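Local structure of site-specific recombinase, resolvase family protein (Streptococcus pneumoniae, 3GUV) at the interface of chains A and B. The protein acts as a site-specific recombinase of the resolvase (serine recombinase) family, cutting and rejoining DNA strands at specific sites. Sequence-based numbering; all coordinates share one arbitrary frame. Chains: chain A/B, Site-specific recombinase, resolvase family protein.

Both contacts bury one face of helix 124-151 of chain B against chain A, and their C-alpha centres lie about 11 Å apart. Contact 1 takes the stretch from B:Ala131 to B:Glu138 onto 3-10 helix 84-86 and the start of helix 91-103; contact 2 takes the earlier turns, B:Leu124 to B:Val128, onto the start of the matching helix of chain A. A:Ile115 and A:Leu129 touch chain B in both, so the two patches adjoin in a largely apolar interface. Two-fold symmetry repeats each contact with the chains exchanged, an arrangement consistent with the dimer expected of resolvases, in which this helix is the main dimerisation element.

Contact 1: the interface of chains A and B. Residues chain A 84-85, 88-91, 94, 113, 115, 129; chain B 131-132, 134-135, 138.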
loop_
_atom_site.group_PDB
_atom_site.type_symbol
_atom_site.label_atom_id
_atom_site.label_comp_id
_atom_site.label_asym_id
_atom_site.label_seq_id
_atom_site.Cartn_x
_atom_site.Cartn_y
_atom_site.Cartn_z
ATOM N N LEU A 84 -9.778 -4.188 -3.087
ATOM C CA LEU A 84 -8.976 -4.449 -1.867
ATOM C C LEU A 84 -9.565 -3.900 -0.567
ATOM O O LEU A 84 -9.497 -4.553 0.486
ATOM C CB LEU A 84 -7.536 -3.896 -1.991
ATOM C CG LEU A 84 -6.520 -4.692 -2.791
ATOM C CD1 LEU A 84 -5.080 -4.053 -2.743
ATOM C CD2 LEU A 84 -6.494 -6.137 -2.267
ATOM N N SER A 85 -10.098 -2.681 -0.619
ATOM C CA SER A 85 -10.784 -2.121 0.534
ATOM C C SER A 85 -12.080 -2.869 0.889
ATOM O O SER A 85 -12.779 -2.458 1.798
ATOM C CB SER A 85 -11.132 -0.672 0.269
ATOM O OG SER A 85 -11.944 -0.598 -0.882
ATOM N N ALA A 88 -9.429 -6.162 2.869
ATOM C CA ALA A 88 -8.422 -5.955 3.933
ATOM C C ALA A 88 -8.599 -4.593 4.594
ATOM O O ALA A 88 -9.273 -3.711 4.063
ATOM C CB ALA A 88 -7.020 -6.088 3.358
ATOM N N ARG A 89 -7.978 -4.432 5.756
ATOM C CA ARG A 89 -8.139 -3.252 6.590
ATOM C C ARG A 89 -6.927 -2.261 6.487
ATOM O O ARG A 89 -7.005 -1.090 6.846
ATOM C CB ARG A 89 -8.359 -3.738 8.029
ATOM N N ASN A 90 -5.815 -2.767 5.978
ATOM C CA ASN A 90 -4.602 -1.998 5.784
ATOM C C ASN A 90 -3.680 -2.842 4.898
ATOM O O ASN A 90 -4.057 -3.964 4.508
ATOM C CB ASN A 90 -3.954 -1.648 7.129
ATOM C CG ASN A 90 -3.770 -2.868 8.053
ATOM O OD1 ASN A 90 -3.027 -3.787 7.744
ATOM N ND2 ASN A 90 -4.419 -2.838 9.211
ATOM N N ALA A 91 -2.505 -2.299 4.554
ATOM C CA ALA A 91 -1.571 -2.963 3.654
ATOM C C ALA A 91 -0.953 -4.224 4.278
ATOM O O ALA A 91 -0.722 -5.231 3.564
ATOM C CB ALA A 91 -0.457 -1.966 3.207
ATOM N N VAL A 94 -3.441 -6.929 3.848
ATOM C CA VAL A 94 -3.576 -7.418 2.499
ATOM C C VAL A 94 -2.428 -8.374 2.272
ATOM O O VAL A 94 -2.607 -9.429 1.675
ATOM C CB VAL A 94 -3.455 -6.316 1.448
ATOM C CG1 VAL A 94 -3.578 -6.954 0.073
ATOM C CG2 VAL A 94 -4.498 -5.196 1.657
ATOM N N ASP A 113 -10.692 -3.113 -9.247
ATOM C CA ASP A 113 -9.308 -2.614 -9.404
ATOM C C ASP A 113 -8.584 -3.219 -10.616
ATOM O O ASP A 113 -7.561 -2.696 -11.049
ATOM C CB ASP A 113 -8.485 -2.904 -8.151
ATOM C CG ASP A 113 -9.127 -2.347 -6.867
ATOM O OD1 ASP A 113 -9.761 -1.267 -6.947
ATOM O OD2 ASP A 113 -8.988 -2.974 -5.773
ATOM N N ILE A 115 -6.966 -6.039 -10.558
ATOM C CA ILE A 115 -5.736 -6.616 -10.032
ATOM C C ILE A 115 -5.925 -8.132 -9.985
ATOM O O ILE A 115 -6.974 -8.610 -9.580
ATOM C CB ILE A 115 -5.437 -6.128 -8.586
ATOM C CG1 ILE A 115 -4.974 -4.658 -8.547
ATOM C CG2 ILE A 115 -4.388 -7.010 -7.951
ATOM C CD1 ILE A 115 -4.808 -4.099 -7.097
ATOM N N LEU A 129 3.417 -4.086 -1.576
ATOM C CA LEU A 129 2.578 -4.234 -0.380
ATOM C C LEU A 129 3.458 -4.301 0.891
ATOM O O LEU A 129 3.190 -3.643 1.918
ATOM C CB LEU A 129 1.690 -5.501 -0.489
ATOM C CG LEU A 129 0.316 -5.479 -1.196
ATOM C CD1 LEU A 129 -0.244 -6.901 -1.276
ATOM C CD2 LEU A 129 -0.692 -4.539 -0.533
ATOM N N ALA B 131 -5.194 1.134 -4.893
ATOM C CA ALA B 131 -6.105 0.262 -4.112
ATOM C C ALA B 131 -5.851 0.391 -2.621
ATOM O O ALA B 131 -6.813 0.360 -1.834
ATOM C CB ALA B 131 -5.985 -1.209 -4.562
ATOM N N VAL B 132 -4.574 0.569 -2.224
ATOM C CA VAL B 132 -4.225 0.668 -0.810
ATOM C C VAL B 132 -4.509 2.064 -0.329
ATOM O O VAL B 132 -4.849 2.247 0.844
ATOM C CB VAL B 132 -2.741 0.286 -0.496
ATOM C CG1 VAL B 132 -2.387 0.595 0.982
ATOM C CG2 VAL B 132 -2.466 -1.182 -0.836
ATOM N N GLU B 134 -7.032 3.794 -1.368
ATOM C CA GLU B 134 -8.513 3.659 -1.095
ATOM C C GLU B 134 -8.813 3.051 0.315
ATOM O O GLU B 134 -9.713 3.533 1.046
ATOM C CB GLU B 134 -9.181 2.869 -2.216
ATOM N N ILE B 135 -8.018 2.056 0.733
ATOM C CA ILE B 135 -8.110 1.561 2.089
ATOM C C ILE B 135 -7.913 2.703 3.080
ATOM O O ILE B 135 -8.742 2.876 3.959
ATOM C CB ILE B 135 -7.144 0.409 2.411
ATOM C CG1 ILE B 135 -7.432 -0.808 1.523
ATOM C CG2 ILE B 135 -7.276 0.033 3.907
ATOM C CD1 ILE B 135 -6.348 -1.911 1.531
ATOM N N GLU B 138 -10.795 5.388 3.200
ATOM C CA GLU B 138 -11.959 4.846 3.856
ATOM C C GLU B 138 -11.789 4.689 5.367
ATOM O O GLU B 138 -12.706 4.959 6.111
ATOM C CB GLU B 138 -12.332 3.503 3.273
ATOM C CG GLU B 138 -13.714 3.148 3.649
ATOM C CD GLU B 138 -14.256 2.017 2.860
ATOM O OE1 GLU B 138 -13.459 1.242 2.268
ATOM O OE2 GLU B 138 -15.494 1.904 2.841
HETATM O O HOH W 1 -9.564 -0.850 -2.650
#
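With CG1 anti to its carbonyl carbon (chi1 -62°) and CD1 extended beyond it (chi2 167°), B:Ile135 sends its long branch from helix 124-151 into a pocket of chain A, while CG2, anti to the backbone N, goes towards A:Arg89. The pocket belongs to the resolvase-type serine recombinase catalytic domain and is lined by 3-10 helix 84-86, the following loop and the start of helix 91-103. In this family that segment carries conserved active-site arginines; the A:Arg89 side chain is modelled incompletely.

Each branch of B:Ile135 has its own wall. CG1 lies over A:Ser85 CA at 3.7 Å, the CD1 tip crosses A:Val94 obliquely to touch CG2 at 3.8 Å, and CG2 presses on the carbonyl O of A:Arg89 at 3.2 Å, close packing against a polar atom. One turn earlier, B:Val132 divides its methyls: CG1 meets A:Ala91 CB, while CG2 meets A:Leu129 CD2 at 3.8 Å, those two side chains crossing obliquely.

B:Ala131 CB sits tightly against A:Leu84 CD1 (3.5 Å), a branch put there by CG lying anti to the carbonyl carbon (chi1 -79°). The carboxylate of A:Asp113 flanks the same methyl and holds the 3-10 helix from within chain A: A:Leu84 N donates to OD2 at 3.1 Å, nearly along the C-O axis.

Polar linkage between the chains runs through water 1, which bridges A:Ser85 N (2.8 Å) and OG to the carbonyl O of B:Ala131 (3.1 Å). B:Glu138, extended beyond CG, lays its carboxylate alongside A:Ser85 CB without a direct hydrogen bond.

Contact 2: the interface of chains A and B. Residues chain A 115, 120, 124-125, 129; chain B 124, 127-128.
The first turns of the paired helices 124-151, the long dimerisation helix of the resolvase-type catalytic domain, meet here, with strand 115-116 of chain A packed beside them. B:Val128 is the wedge. Its CG1, anti to the backbone N (chi1 174°), points at A:Leu129, touching CG and CD2, the latter at 4.1 Å, as the two side chains cross at about a right angle. CG2 turns the other way, between A:Met125 CG at 4.1 Å and the CD1 tip of A:Ile115 at 4.0 Å.

A:Met125 leaves its helix with CG anti to the backbone N (chi1 -179°) and stays extended, so that its methylene chain crosses B:Val128 obliquely. A:Ile115 reaches the chain B backbone as well: CD1 comes over B:Val128 CA at 3.9 Å, and CG1 lies against B:Ser127 CB.

Towards the N-terminal end of the helix, B:Leu124 brings its CD2 methyl to 3.4 Å from OD1 of A:Asp120, the side chains crossing at about a right angle. That carboxylate is held within its own chain, where A:Met125 N donates to the syn lone pair of OD2 at 2.9 Å. The bond ties the loop to the helix start, and the carboxylate may be stabilised by the positive end of the helix dipole.

The CD2 methyls of A:Leu124 and B:Leu124 come within 4.5 Å of each other, placing this patch beside the two-fold axis, at the N-terminal ends of both long helices.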
loop_
_atom_site.group_PDB
_atom_site.type_symbol
_atom_site.label_atom_id
_atom_site.label_comp_id
_atom_site.label_asym_id
_atom_site.label_seq_id
_atom_site.Cartn_x
_atom_site.Cartn_y
_atom_site.Cartn_z
ATOM N N ILE A 115 -6.966 -6.039 -10.558
ATOM C CA ILE A 115 -5.736 -6.616 -10.032
ATOM C C ILE A 115 -5.925 -8.132 -9.985
ATOM O O ILE A 115 -6.974 -8.610 -9.580
ATOM C CB ILE A 115 -5.437 -6.128 -8.586
ATOM C CG1 ILE A 115 -4.974 -4.658 -8.547
ATOM C CG2 ILE A 115 -4.388 -7.010 -7.951
ATOM C CD1 ILE A 115 -4.808 -4.099 -7.097
ATOM N N ASP A 120 1.387 -11.883 -11.687
ATOM C CA ASP A 120 2.533 -11.155 -11.142
ATOM C C ASP A 120 3.869 -11.691 -11.697
ATOM O O ASP A 120 4.388 -12.720 -11.252
ATOM C CB ASP A 120 2.493 -11.219 -9.601
ATOM C CG ASP A 120 3.126 -10.000 -8.940
ATOM O OD1 ASP A 120 3.451 -9.025 -9.670
ATOM O OD2 ASP A 120 3.295 -10.022 -7.691
ATOM N N LEU A 124 5.892 -8.604 -7.984
ATOM C CA LEU A 124 5.895 -7.134 -7.728
ATOM C C LEU A 124 4.828 -6.639 -6.743
ATOM O O LEU A 124 5.073 -5.702 -5.960
ATOM C CB LEU A 124 5.734 -6.358 -9.040
ATOM C CG LEU A 124 5.659 -4.826 -8.888
ATOM C CD1 LEU A 124 6.970 -4.233 -8.311
ATOM C CD2 LEU A 124 5.294 -4.167 -10.198
ATOM N N MET A 125 3.640 -7.243 -6.815
ATOM C CA MET A 125 2.535 -6.960 -5.900
ATOM C C MET A 125 2.953 -7.145 -4.452
ATOM O O MET A 125 2.681 -6.286 -3.628
ATOM C CB MET A 125 1.328 -7.868 -6.210
ATOM C CG MET A 125 0.083 -7.649 -5.314
ATOM S SD MET A 125 -1.492 -8.165 -6.074
ATOM C CE MET A 125 -2.665 -7.494 -4.878
ATOM N N LEU A 129 3.417 -4.086 -1.576
ATOM C CA LEU A 129 2.578 -4.234 -0.380
ATOM C C LEU A 129 3.458 -4.301 0.891
ATOM O O LEU A 129 3.190 -3.643 1.918
ATOM C CB LEU A 129 1.690 -5.501 -0.489
ATOM C CG LEU A 129 0.316 -5.479 -1.196
ATOM C CD1 LEU A 129 -0.244 -6.901 -1.276
ATOM C CD2 LEU A 129 -0.692 -4.539 -0.533
ATOM N N LEU B 124 0.951 -2.137 -12.924
ATOM C CA LEU B 124 0.466 -2.850 -11.706
ATOM C C LEU B 124 0.775 -2.154 -10.374
ATOM O O LEU B 124 -0.036 -2.204 -9.429
ATOM C CB LEU B 124 1.038 -4.270 -11.649
ATOM C CG LEU B 124 0.653 -5.080 -10.396
ATOM C CD1 LEU B 124 -0.874 -5.333 -10.313
ATOM C CD2 LEU B 124 1.425 -6.378 -10.329
ATOM N N SER B 127 -1.792 0.473 -9.699
ATOM C CA SER B 127 -3.090 -0.149 -9.314
ATOM C C SER B 127 -3.139 -0.581 -7.849
ATOM O O SER B 127 -4.139 -0.363 -7.173
ATOM C CB SER B 127 -3.386 -1.375 -10.181
ATOM O OG SER B 127 -3.543 -1.014 -11.543
ATOM N N VAL B 128 -2.054 -1.210 -7.379
ATOM C CA VAL B 128 -1.975 -1.681 -6.010
ATOM C C VAL B 128 -1.982 -0.469 -5.100
ATOM O O VAL B 128 -2.759 -0.391 -4.141
ATOM C CB VAL B 128 -0.715 -2.564 -5.787
ATOM C CG1 VAL B 128 -0.568 -2.933 -4.334
ATOM C CG2 VAL B 128 -0.796 -3.834 -6.654
#